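Local coordinates for protein putative oxidoreductase (Magnetospirillum magnetotacticum, PDB 3C1A) that is a putative oxidoreductase of the GFO/IDH/MocA type that probably binds a nicotinamide dinucleotide cofactor through its Rossmann fold, its substrate being unknown, at residues P167-H175 and V307-S315; M184-W195 and G207-V218. One frame throughout, in Å; residues are numbered along the deposited sequence.

Contact 1 of 2, residues P167-H175 and V307-S315; sequences PMLWDWGAH and VVRVLGACS
Two helices packed against the large mixed sheet of the C-terminal domain meet here, Trp170 and Leu169 of 168-184 closing on Leu311 of the C-terminal helix 301-314. Over these segments the axes approach to 10.0 Å and run roughly antiparallel, at 138°. The evidence for interlocking is Leu311, a knob in the hole formed by Leu169, Trp170, Gly173 and Ala174. Its CB stands over one face of the Trp170 indole, 3.6 Å from the centroid of the six-membered ring and 4° off the normal, a CH-pi contact. From there its two methyls part: Leu311 CD1 lies 3.8 Å from Ala174 CB, while Leu311 CD2 passes Leu169 CD2 at 3.8 Å, the two leucine side chains running alongside with ends pointing opposite ways. With CG of Trp170 anti to its carbonyl carbon, the indole reaches across to the other helix, where CZ3 meets Val308 CG1 at 4.0 Å. The pyrrole side ends in a weak hydrogen bond, Trp170 NE1 to Ser315 OG, 3.1 Å long and bent to 132° at the hydrogen. That hydroxyl donates in turn to Leu311 O at 2.8 Å, from above the carbonyl plane, and Cys314 N reaches the same oxygen from the opposite face, so the terminal residue is tied back onto its own helix. Farther along, Val307 CG1 rests 3.9 Å from Ala174 CB. Leu169 and Cys314 also touch Leu211 of strand 204-215, which places the pair on the sheet as the helical layer of an alpha/beta two-layer domain, as in the GFO/IDH/MocA family.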
loop_
_atom_site.group_PDB
_atom_site.type_symbol
_atom_site.label_atom_id
_atom_site.label_comp_id
_atom_site.label_asym_id
_atom_site.label_seq_id
_atom_site.Cartn_x
_atom_site.Cartn_y
_atom_site.Cartn_z
ATOM N N PRO A 167 -11.496 -8.380 4.725
ATOM C CA PRO A 167 -11.095 -9.587 4.014
ATOM C C PRO A 167 -9.698 -9.511 3.478
ATOM O O PRO A 167 -9.321 -8.469 2.913
ATOM C CB PRO A 167 -12.092 -9.647 2.838
ATOM C CG PRO A 167 -13.216 -8.884 3.293
ATOM C CD PRO A 167 -12.678 -7.781 4.087
HETATM N N MSE A 168 -8.946 -10.604 3.679
HETATM C CA MSE A 168 -7.570 -10.774 3.175
HETATM C C MSE A 168 -7.424 -10.294 1.720
HETATM O O MSE A 168 -6.461 -9.633 1.396
HETATM C CB MSE A 168 -7.179 -12.263 3.282
HETATM C CG MSE A 168 -5.885 -12.600 2.653
HETATM SE SE MSE A 168 -5.374 -14.410 2.957
HETATM C CE MSE A 168 -6.817 -15.257 1.840
ATOM N N LEU A 169 -8.384 -10.607 0.852
ATOM C CA LEU A 169 -8.304 -10.223 -0.582
ATOM C C LEU A 169 -8.065 -8.705 -0.676
ATOM O O LEU A 169 -7.205 -8.240 -1.420
ATOM C CB LEU A 169 -9.594 -10.620 -1.335
ATOM C CG LEU A 169 -9.641 -10.547 -2.872
ATOM C CD1 LEU A 169 -10.277 -11.837 -3.479
ATOM C CD2 LEU A 169 -10.346 -9.293 -3.371
ATOM N N TRP A 170 -8.806 -7.942 0.117
ATOM C CA TRP A 170 -8.733 -6.484 0.064
ATOM C C TRP A 170 -7.509 -5.995 0.769
ATOM O O TRP A 170 -6.744 -5.227 0.200
ATOM C CB TRP A 170 -9.962 -5.856 0.694
ATOM C CG TRP A 170 -11.125 -5.953 -0.242
ATOM C CD1 TRP A 170 -11.921 -7.032 -0.451
ATOM C CD2 TRP A 170 -11.551 -4.945 -1.154
ATOM N NE1 TRP A 170 -12.852 -6.752 -1.417
ATOM C CE2 TRP A 170 -12.648 -5.475 -1.874
ATOM C CE3 TRP A 170 -11.125 -3.649 -1.429
ATOM C CZ2 TRP A 170 -13.327 -4.741 -2.837
ATOM C CZ3 TRP A 170 -11.794 -2.926 -2.397
ATOM C CH2 TRP A 170 -12.883 -3.469 -3.080
ATOM N N ASP A 171 -7.356 -6.423 2.005
ATOM C CA ASP A 171 -6.288 -5.950 2.879
ATOM C C ASP A 171 -4.906 -6.317 2.322
ATOM O O ASP A 171 -4.114 -5.435 2.019
ATOM C CB ASP A 171 -6.542 -6.498 4.284
ATOM C CG ASP A 171 -5.555 -6.022 5.328
ATOM O OD1 ASP A 171 -4.776 -5.061 5.113
ATOM O OD2 ASP A 171 -5.577 -6.638 6.414
ATOM N N TRP A 172 -4.619 -7.606 2.166
ATOM C CA TRP A 172 -3.341 -8.018 1.583
ATOM C C TRP A 172 -3.324 -7.800 0.087
ATOM O O TRP A 172 -2.326 -7.431 -0.456
ATOM C CB TRP A 172 -3.049 -9.497 1.857
ATOM C CG TRP A 172 -2.998 -9.900 3.305
ATOM C CD1 TRP A 172 -3.470 -9.201 4.395
ATOM C CD2 TRP A 172 -2.481 -11.137 3.823
ATOM N NE1 TRP A 172 -3.247 -9.926 5.551
ATOM C CE2 TRP A 172 -2.650 -11.113 5.228
ATOM C CE3 TRP A 172 -1.868 -12.243 3.244
ATOM C CZ2 TRP A 172 -2.233 -12.159 6.043
ATOM C CZ3 TRP A 172 -1.476 -13.276 4.054
ATOM C CH2 TRP A 172 -1.680 -13.241 5.430
ATOM N N GLY A 173 -4.447 -8.027 -0.591
ATOM C CA GLY A 173 -4.479 -7.905 -2.053
ATOM C C GLY A 173 -4.172 -6.515 -2.595
ATOM O O GLY A 173 -3.491 -6.385 -3.612
ATOM N N ALA A 174 -4.644 -5.469 -1.915
ATOM C CA ALA A 174 -4.372 -4.102 -2.344
ATOM C C ALA A 174 -2.846 -3.874 -2.368
ATOM O O ALA A 174 -2.307 -3.178 -3.219
ATOM C CB ALA A 174 -5.108 -3.060 -1.418
ATOM N N HIS A 175 -2.145 -4.524 -1.479
ATOM C CA HIS A 175 -0.681 -4.337 -1.416
ATOM C C HIS A 175 -0.009 -4.870 -2.728
ATOM O O HIS A 175 0.822 -4.196 -3.363
ATOM C CB HIS A 175 -0.169 -5.032 -0.184
ATOM C CG HIS A 175 1.297 -4.890 0.014
ATOM N ND1 HIS A 175 1.899 -3.673 0.232
ATOM C CD2 HIS A 175 2.291 -5.813 0.003
ATOM C CE1 HIS A 175 3.208 -3.853 0.362
ATOM N NE2 HIS A 175 3.474 -5.143 0.215
ATOM N N VAL A 307 -6.885 0.087 -8.187
ATOM C CA VAL A 307 -6.701 -1.089 -7.283
ATOM C C VAL A 307 -8.049 -1.530 -6.718
ATOM O O VAL A 307 -8.312 -2.736 -6.649
ATOM C CB VAL A 307 -5.812 -0.775 -6.099
ATOM C CG1 VAL A 307 -5.861 -1.889 -5.063
ATOM C CG2 VAL A 307 -4.315 -0.440 -6.579
ATOM N N VAL A 308 -8.852 -0.560 -6.255
ATOM C CA VAL A 308 -10.208 -0.851 -5.745
ATOM C C VAL A 308 -11.089 -1.495 -6.810
ATOM O O VAL A 308 -11.910 -2.409 -6.521
ATOM C CB VAL A 308 -10.912 0.405 -5.154
ATOM C CG1 VAL A 308 -12.435 0.163 -4.917
ATOM C CG2 VAL A 308 -10.302 0.824 -3.828
ATOM N N ARG A 309 -10.919 -1.059 -8.047
ATOM C CA ARG A 309 -11.713 -1.633 -9.152
ATOM C C ARG A 309 -11.384 -3.106 -9.356
ATOM O O ARG A 309 -12.259 -3.942 -9.466
ATOM C CB ARG A 309 -11.509 -0.851 -10.454
ATOM C CG ARG A 309 -12.356 -1.432 -11.590
ATOM C CD ARG A 309 -12.292 -0.636 -12.869
ATOM N NE ARG A 309 -12.809 0.710 -12.695
ATOM C CZ ARG A 309 -12.059 1.805 -12.672
ATOM N NH1 ARG A 309 -10.742 1.732 -12.811
ATOM N NH2 ARG A 309 -12.631 2.987 -12.513
ATOM N N VAL A 310 -10.108 -3.435 -9.347
ATOM C CA VAL A 310 -9.673 -4.797 -9.563
ATOM C C VAL A 310 -10.099 -5.673 -8.372
ATOM O O VAL A 310 -10.496 -6.817 -8.546
ATOM C CB VAL A 310 -8.121 -4.877 -9.691
ATOM C CG1 VAL A 310 -7.652 -6.328 -9.691
ATOM C CG2 VAL A 310 -7.611 -4.142 -10.912
ATOM N N LEU A 311 -9.966 -5.155 -7.148
ATOM C CA LEU A 311 -10.288 -5.969 -5.987
ATOM C C LEU A 311 -11.761 -6.342 -5.992
ATOM O O LEU A 311 -12.113 -7.495 -5.702
ATOM C CB LEU A 311 -9.912 -5.254 -4.712
ATOM C CG LEU A 311 -8.405 -5.153 -4.516
ATOM C CD1 LEU A 311 -8.152 -4.322 -3.318
ATOM C CD2 LEU A 311 -7.843 -6.575 -4.388
ATOM N N GLY A 312 -12.612 -5.380 -6.344
ATOM C CA GLY A 312 -14.044 -5.633 -6.493
ATOM C C GLY A 312 -14.382 -6.647 -7.577
ATOM O O GLY A 312 -15.312 -7.442 -7.398
ATOM N N ALA A 313 -13.618 -6.642 -8.677
ATOM C CA ALA A 313 -13.732 -7.673 -9.737
ATOM C C ALA A 313 -13.346 -9.102 -9.292
ATOM O O ALA A 313 -13.729 -10.063 -9.935
ATOM C CB ALA A 313 -12.900 -7.274 -10.957
ATOM N N CYS A 314 -12.569 -9.224 -8.220
ATOM C CA CYS A 314 -12.133 -10.520 -7.686
ATOM C C CYS A 314 -13.002 -10.989 -6.530
ATOM O O CYS A 314 -12.901 -12.132 -6.102
ATOM C CB CYS A 314 -10.702 -10.405 -7.175
ATOM S SG CYS A 314 -9.478 -10.095 -8.428
ATOM N N SER A 315 -13.825 -10.097 -5.993
ATOM C CA SER A 315 -14.657 -10.417 -4.839
ATOM C C SER A 315 -15.874 -11.196 -5.289
ATOM O O SER A 315 -16.668 -11.653 -4.451
ATOM C CB SER A 315 -15.131 -9.139 -4.140
ATOM O OG SER A 315 -14.053 -8.279 -3.840
ATOM O OXT SER A 315 -16.089 -11.345 -6.498
#

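Contact 2 of 2, residues M184-W195 and G207-V218; sequences MGRDPDSTSASW and GDVTLTLAFSTV
Phe215 (chi1 -61°) and Met184 (chi1 -62°) both hold CG anti to the carbonyl carbon, and bends at chi2 and chi3 fold the selenomethionine over the phenyl ring beside the open end of a beta hairpin. Met184 CG stands 3.6 Å from the Phe215 centroid, a CH-pi contact, with SE above the same face, a distant Met-aromatic contact; Pro188 CB lies over the opposite face, toward its rim. Arg186 NE and NH2 both grip Asp187 O, NH2 also meets Asp189 OD1 at 2.9 Å in a weakly hydrogen-bonded salt bridge, and NH1 donates in the guanidinium plane to Ser216 OG at 3.2 Å. With alanine in place of Arg186, the Asp189 carboxylate and Ser216 OG would probably lose this shared partner. Asp189 and Ser190 face Ala214 in a classic beta bulge, Asp189 N donating to Ala214 O at 2.7 Å. Beyond it the strands pair antiparallel: Ser192 with Thr212 and Ser194 with Thr210 each exchange two backbone bonds. On the face carrying Thr191 and Ala193, Val209 CB sits over the Trp195 six-membered ring, 3.6 Å from its centroid. On the other face a water donates to Thr212 O at 2.9 Å and lies 3.1 Å from Ser190 OG.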
loop_
_atom_site.group_PDB
_atom_site.type_symbol
_atom_site.label_atom_id
_atom_site.label_comp_id
_atom_site.label_asym_id
_atom_site.label_seq_id
_atom_site.Cartn_x
_atom_site.Cartn_y
_atom_site.Cartn_z
HETATM N N MSE A 184 2.858 -2.790 -14.715
HETATM C CA MSE A 184 2.323 -3.017 -16.069
HETATM C C MSE A 184 1.904 -1.732 -16.767
HETATM O O MSE A 184 1.820 -1.719 -17.965
HETATM C CB MSE A 184 1.148 -3.986 -16.074
HETATM C CG MSE A 184 1.451 -5.389 -15.592
HETATM SE SE MSE A 184 2.943 -6.275 -16.480
HETATM C CE MSE A 184 1.951 -7.013 -18.002
ATOM N N GLY A 185 1.609 -0.672 -16.023
ATOM C CA GLY A 185 1.270 0.625 -16.616
ATOM C C GLY A 185 -0.116 0.723 -17.212
ATOM O O GLY A 185 -0.412 1.659 -17.943
ATOM N N ARG A 186 -0.966 -0.235 -16.893
ATOM C CA ARG A 186 -2.284 -0.320 -17.486
ATOM C C ARG A 186 -3.137 -1.209 -16.635
ATOM O O ARG A 186 -2.643 -1.869 -15.722
ATOM C CB ARG A 186 -2.207 -0.910 -18.902
ATOM C CG ARG A 186 -1.391 -2.180 -18.985
ATOM C CD ARG A 186 -1.629 -2.988 -20.266
ATOM N NE ARG A 186 -2.935 -3.619 -20.200
ATOM C CZ ARG A 186 -3.373 -4.608 -20.962
ATOM N NH1 ARG A 186 -2.626 -5.151 -21.928
ATOM N NH2 ARG A 186 -4.594 -5.061 -20.741
ATOM N N ASP A 187 -4.412 -1.282 -16.970
ATOM C CA ASP A 187 -5.331 -2.138 -16.258
ATOM C C ASP A 187 -5.453 -3.520 -16.920
ATOM O O ASP A 187 -5.272 -3.670 -18.111
ATOM C CB ASP A 187 -6.711 -1.484 -16.202
ATOM C CG ASP A 187 -6.792 -0.359 -15.180
ATOM O OD1 ASP A 187 -5.945 -0.283 -14.259
ATOM O OD2 ASP A 187 -7.724 0.461 -15.308
ATOM N N PRO A 188 -5.809 -4.537 -16.144
ATOM C CA PRO A 188 -5.953 -5.859 -16.752
ATOM C C PRO A 188 -7.146 -6.010 -17.706
ATOM O O PRO A 188 -8.177 -5.360 -17.530
ATOM C CB PRO A 188 -6.073 -6.798 -15.537
ATOM C CG PRO A 188 -6.537 -5.907 -14.405
ATOM C CD PRO A 188 -5.981 -4.550 -14.682
ATOM N N ASP A 189 -6.968 -6.865 -18.709
ATOM C CA ASP A 189 -8.041 -7.290 -19.622
ATOM C C ASP A 189 -9.007 -8.170 -18.890
ATOM O O ASP A 189 -10.169 -8.200 -19.219
ATOM C CB ASP A 189 -7.486 -8.151 -20.769
ATOM C CG ASP A 189 -6.439 -7.456 -21.540
ATOM O OD1 ASP A 189 -6.735 -6.386 -22.098
ATOM O OD2 ASP A 189 -5.303 -7.958 -21.571
ATOM N N SER A 190 -8.482 -8.974 -17.960
ATOM C CA SER A 190 -9.325 -9.785 -17.086
ATOM C C SER A 190 -8.722 -9.996 -15.706
ATOM O O SER A 190 -7.490 -9.960 -15.514
ATOM C CB SER A 190 -9.626 -11.140 -17.723
ATOM O OG SER A 190 -8.432 -11.838 -17.922
ATOM N N THR A 191 -9.631 -10.231 -14.758
ATOM C CA THR A 191 -9.324 -10.422 -13.350
ATOM C C THR A 191 -10.248 -11.516 -12.819
ATOM O O THR A 191 -11.467 -11.471 -13.049
ATOM C CB THR A 191 -9.637 -9.162 -12.552
ATOM O OG1 THR A 191 -9.121 -8.028 -13.238
ATOM C CG2 THR A 191 -9.018 -9.236 -11.193
ATOM N N SER A 192 -9.667 -12.508 -12.173
ATOM C CA SER A 192 -10.417 -13.564 -11.490
ATOM C C SER A 192 -9.669 -14.044 -10.265
ATOM O O SER A 192 -8.471 -13.862 -10.154
ATOM C CB SER A 192 -10.669 -14.734 -12.429
ATOM O OG SER A 192 -9.461 -15.319 -12.858
ATOM N N ALA A 193 -10.397 -14.640 -9.338
ATOM C CA ALA A 193 -9.817 -15.138 -8.094
ATOM C C ALA A 193 -10.200 -16.602 -7.936
ATOM O O ALA A 193 -11.338 -16.998 -8.229
ATOM C CB ALA A 193 -10.299 -14.330 -6.907
ATOM N N SER A 194 -9.236 -17.390 -7.508
ATOM C CA SER A 194 -9.409 -18.821 -7.333
ATOM C C SER A 194 -8.940 -19.230 -5.957
ATOM O O SER A 194 -7.754 -19.084 -5.608
ATOM C CB SER A 194 -8.648 -19.603 -8.392
ATOM O OG SER A 194 -9.046 -20.967 -8.380
ATOM N N TRP A 195 -9.892 -19.754 -5.192
ATOM C CA TRP A 195 -9.653 -20.218 -3.836
ATOM C C TRP A 195 -9.303 -21.690 -3.853
ATOM O O TRP A 195 -10.130 -22.529 -4.210
ATOM C CB TRP A 195 -10.889 -20.006 -2.968
ATOM C CG TRP A 195 -11.143 -18.569 -2.668
ATOM C CD1 TRP A 195 -11.839 -17.697 -3.429
ATOM C CD2 TRP A 195 -10.687 -17.840 -1.529
ATOM N NE1 TRP A 195 -11.855 -16.458 -2.839
ATOM C CE2 TRP A 195 -11.150 -16.519 -1.669
ATOM C CE3 TRP A 195 -9.943 -18.173 -0.406
ATOM C CZ2 TRP A 195 -10.892 -15.544 -0.728
ATOM C CZ3 TRP A 195 -9.690 -17.224 0.521
ATOM C CH2 TRP A 195 -10.156 -15.913 0.366
ATOM N N GLY A 207 -7.634 -19.121 4.756
ATOM C CA GLY A 207 -7.546 -19.643 3.413
ATOM C C GLY A 207 -6.387 -19.228 2.546
ATOM O O GLY A 207 -5.411 -18.621 3.004
ATOM N N ASP A 208 -6.534 -19.605 1.278
ATOM C CA ASP A 208 -5.492 -19.606 0.254
ATOM C C ASP A 208 -6.153 -19.232 -1.062
ATOM O O ASP A 208 -6.918 -20.028 -1.577
ATOM C CB ASP A 208 -4.916 -21.017 0.142
ATOM C CG ASP A 208 -3.647 -21.106 -0.733
ATOM O OD1 ASP A 208 -3.255 -20.099 -1.379
ATOM O OD2 ASP A 208 -3.052 -22.236 -0.807
ATOM N N VAL A 209 -5.848 -18.034 -1.595
ATOM C CA VAL A 209 -6.455 -17.562 -2.829
ATOM C C VAL A 209 -5.348 -17.111 -3.773
ATOM O O VAL A 209 -4.284 -16.656 -3.340
ATOM C CB VAL A 209 -7.473 -16.441 -2.607
ATOM C CG1 VAL A 209 -6.793 -15.212 -1.995
ATOM C CG2 VAL A 209 -8.192 -16.071 -3.912
ATOM N N THR A 210 -5.559 -17.371 -5.057
ATOM C CA THR A 210 -4.731 -16.790 -6.099
ATOM C C THR A 210 -5.566 -15.881 -7.002
ATOM O O THR A 210 -6.597 -16.315 -7.540
ATOM C CB THR A 210 -3.968 -17.851 -6.905
ATOM O OG1 THR A 210 -2.944 -18.406 -6.053
ATOM C CG2 THR A 210 -3.290 -17.176 -8.127
ATOM N N LEU A 211 -5.121 -14.627 -7.139
ATOM C CA LEU A 211 -5.686 -13.672 -8.091
ATOM C C LEU A 211 -4.928 -13.740 -9.406
ATOM O O LEU A 211 -3.712 -13.666 -9.412
ATOM C CB LEU A 211 -5.648 -12.229 -7.565
ATOM C CG LEU A 211 -6.227 -11.988 -6.174
ATOM C CD1 LEU A 211 -6.295 -10.513 -5.935
ATOM C CD2 LEU A 211 -7.595 -12.644 -6.002
ATOM N N THR A 212 -5.658 -13.888 -10.507
ATOM C CA THR A 212 -5.058 -13.827 -11.842
ATOM C C THR A 212 -5.539 -12.591 -12.574
ATOM O O THR A 212 -6.740 -12.399 -12.750
ATOM C CB THR A 212 -5.365 -15.069 -12.705
ATOM O OG1 THR A 212 -5.120 -16.260 -11.952
ATOM C CG2 THR A 212 -4.459 -15.077 -13.959
ATOM N N LEU A 213 -4.574 -11.780 -13.001
ATOM C CA LEU A 213 -4.790 -10.532 -13.739
ATOM C C LEU A 213 -4.106 -10.692 -15.077
ATOM O O LEU A 213 -2.903 -10.937 -15.117
ATOM C CB LEU A 213 -4.144 -9.350 -12.995
ATOM C CG LEU A 213 -4.817 -8.784 -11.725
ATOM C CD1 LEU A 213 -5.103 -9.852 -10.701
ATOM C CD2 LEU A 213 -3.977 -7.657 -11.105
ATOM N N ALA A 214 -4.871 -10.604 -16.170
ATOM C CA ALA A 214 -4.324 -10.778 -17.521
ATOM C C ALA A 214 -4.084 -9.450 -18.226
ATOM O O ALA A 214 -4.929 -8.543 -18.232
ATOM C CB ALA A 214 -5.249 -11.698 -18.373
ATOM N N PHE A 215 -2.906 -9.339 -18.819
ATOM C CA PHE A 215 -2.493 -8.153 -19.556
ATOM C C PHE A 215 -2.053 -8.621 -20.929
ATOM O O PHE A 215 -0.897 -8.926 -21.153
ATOM C CB PHE A 215 -1.329 -7.491 -18.872
ATOM C CG PHE A 215 -1.629 -7.027 -17.492
ATOM C CD1 PHE A 215 -1.462 -7.875 -16.406
ATOM C CD2 PHE A 215 -2.021 -5.714 -17.270
ATOM C CE1 PHE A 215 -1.732 -7.454 -15.124
ATOM C CE2 PHE A 215 -2.274 -5.270 -15.984
ATOM C CZ PHE A 215 -2.130 -6.151 -14.904
ATOM N N SER A 216 -3.021 -8.664 -21.824
ATOM C CA SER A 216 -2.918 -9.328 -23.113
ATOM C C SER A 216 -2.362 -10.730 -22.916
ATOM O O SER A 216 -3.067 -11.581 -22.338
ATOM C CB SER A 216 -2.137 -8.466 -24.089
ATOM O OG SER A 216 -2.871 -7.276 -24.325
ATOM N N THR A 217 -1.119 -10.977 -23.337
ATOM C CA THR A 217 -0.545 -12.322 -23.250
ATOM C C THR A 217 0.252 -12.598 -21.954
ATOM O O THR A 217 0.882 -13.665 -21.820
ATOM C CB THR A 217 0.380 -12.595 -24.449
ATOM O OG1 THR A 217 1.508 -11.705 -24.395
ATOM C CG2 THR A 217 -0.388 -12.412 -25.767
ATOM N N VAL A 218 0.216 -11.664 -21.001
ATOM C CA VAL A 218 1.056 -11.757 -19.811
ATOM C C VAL A 218 0.103 -11.874 -18.630
ATOM O O VAL A 218 -0.819 -11.059 -18.512
ATOM C CB VAL A 218 1.933 -10.487 -19.644
ATOM C CG1 VAL A 218 2.684 -10.484 -18.309
ATOM C CG2 VAL A 218 2.885 -10.328 -20.802
HETATM O O HOH W 1 -8.187 -13.302 -15.145
#

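From the N terminus the chain first builds the parallel Rossmann sheet, then passes strand 148-158 of the mixed sheet and reaches helix 168-184, the first side of contact 1. The helix leads through a short loop into strand 190-201, which pairs with 204-215 in contact 2, a hairpin with 11 residues, mostly strand, between its described segments. Strands 218-225 to 270-271 follow before helix 301-314 returns, so contact 1 closes a loop of 131 residues within which contact 2 is nested. Their centres lie about 11 Å apart and they touch: Val310 CG1 packs 3.5 Å from Thr191 CG2, and Met168 CE 3.7 Å from Trp195 CH2, joining both helices to the edge strand of the sheet.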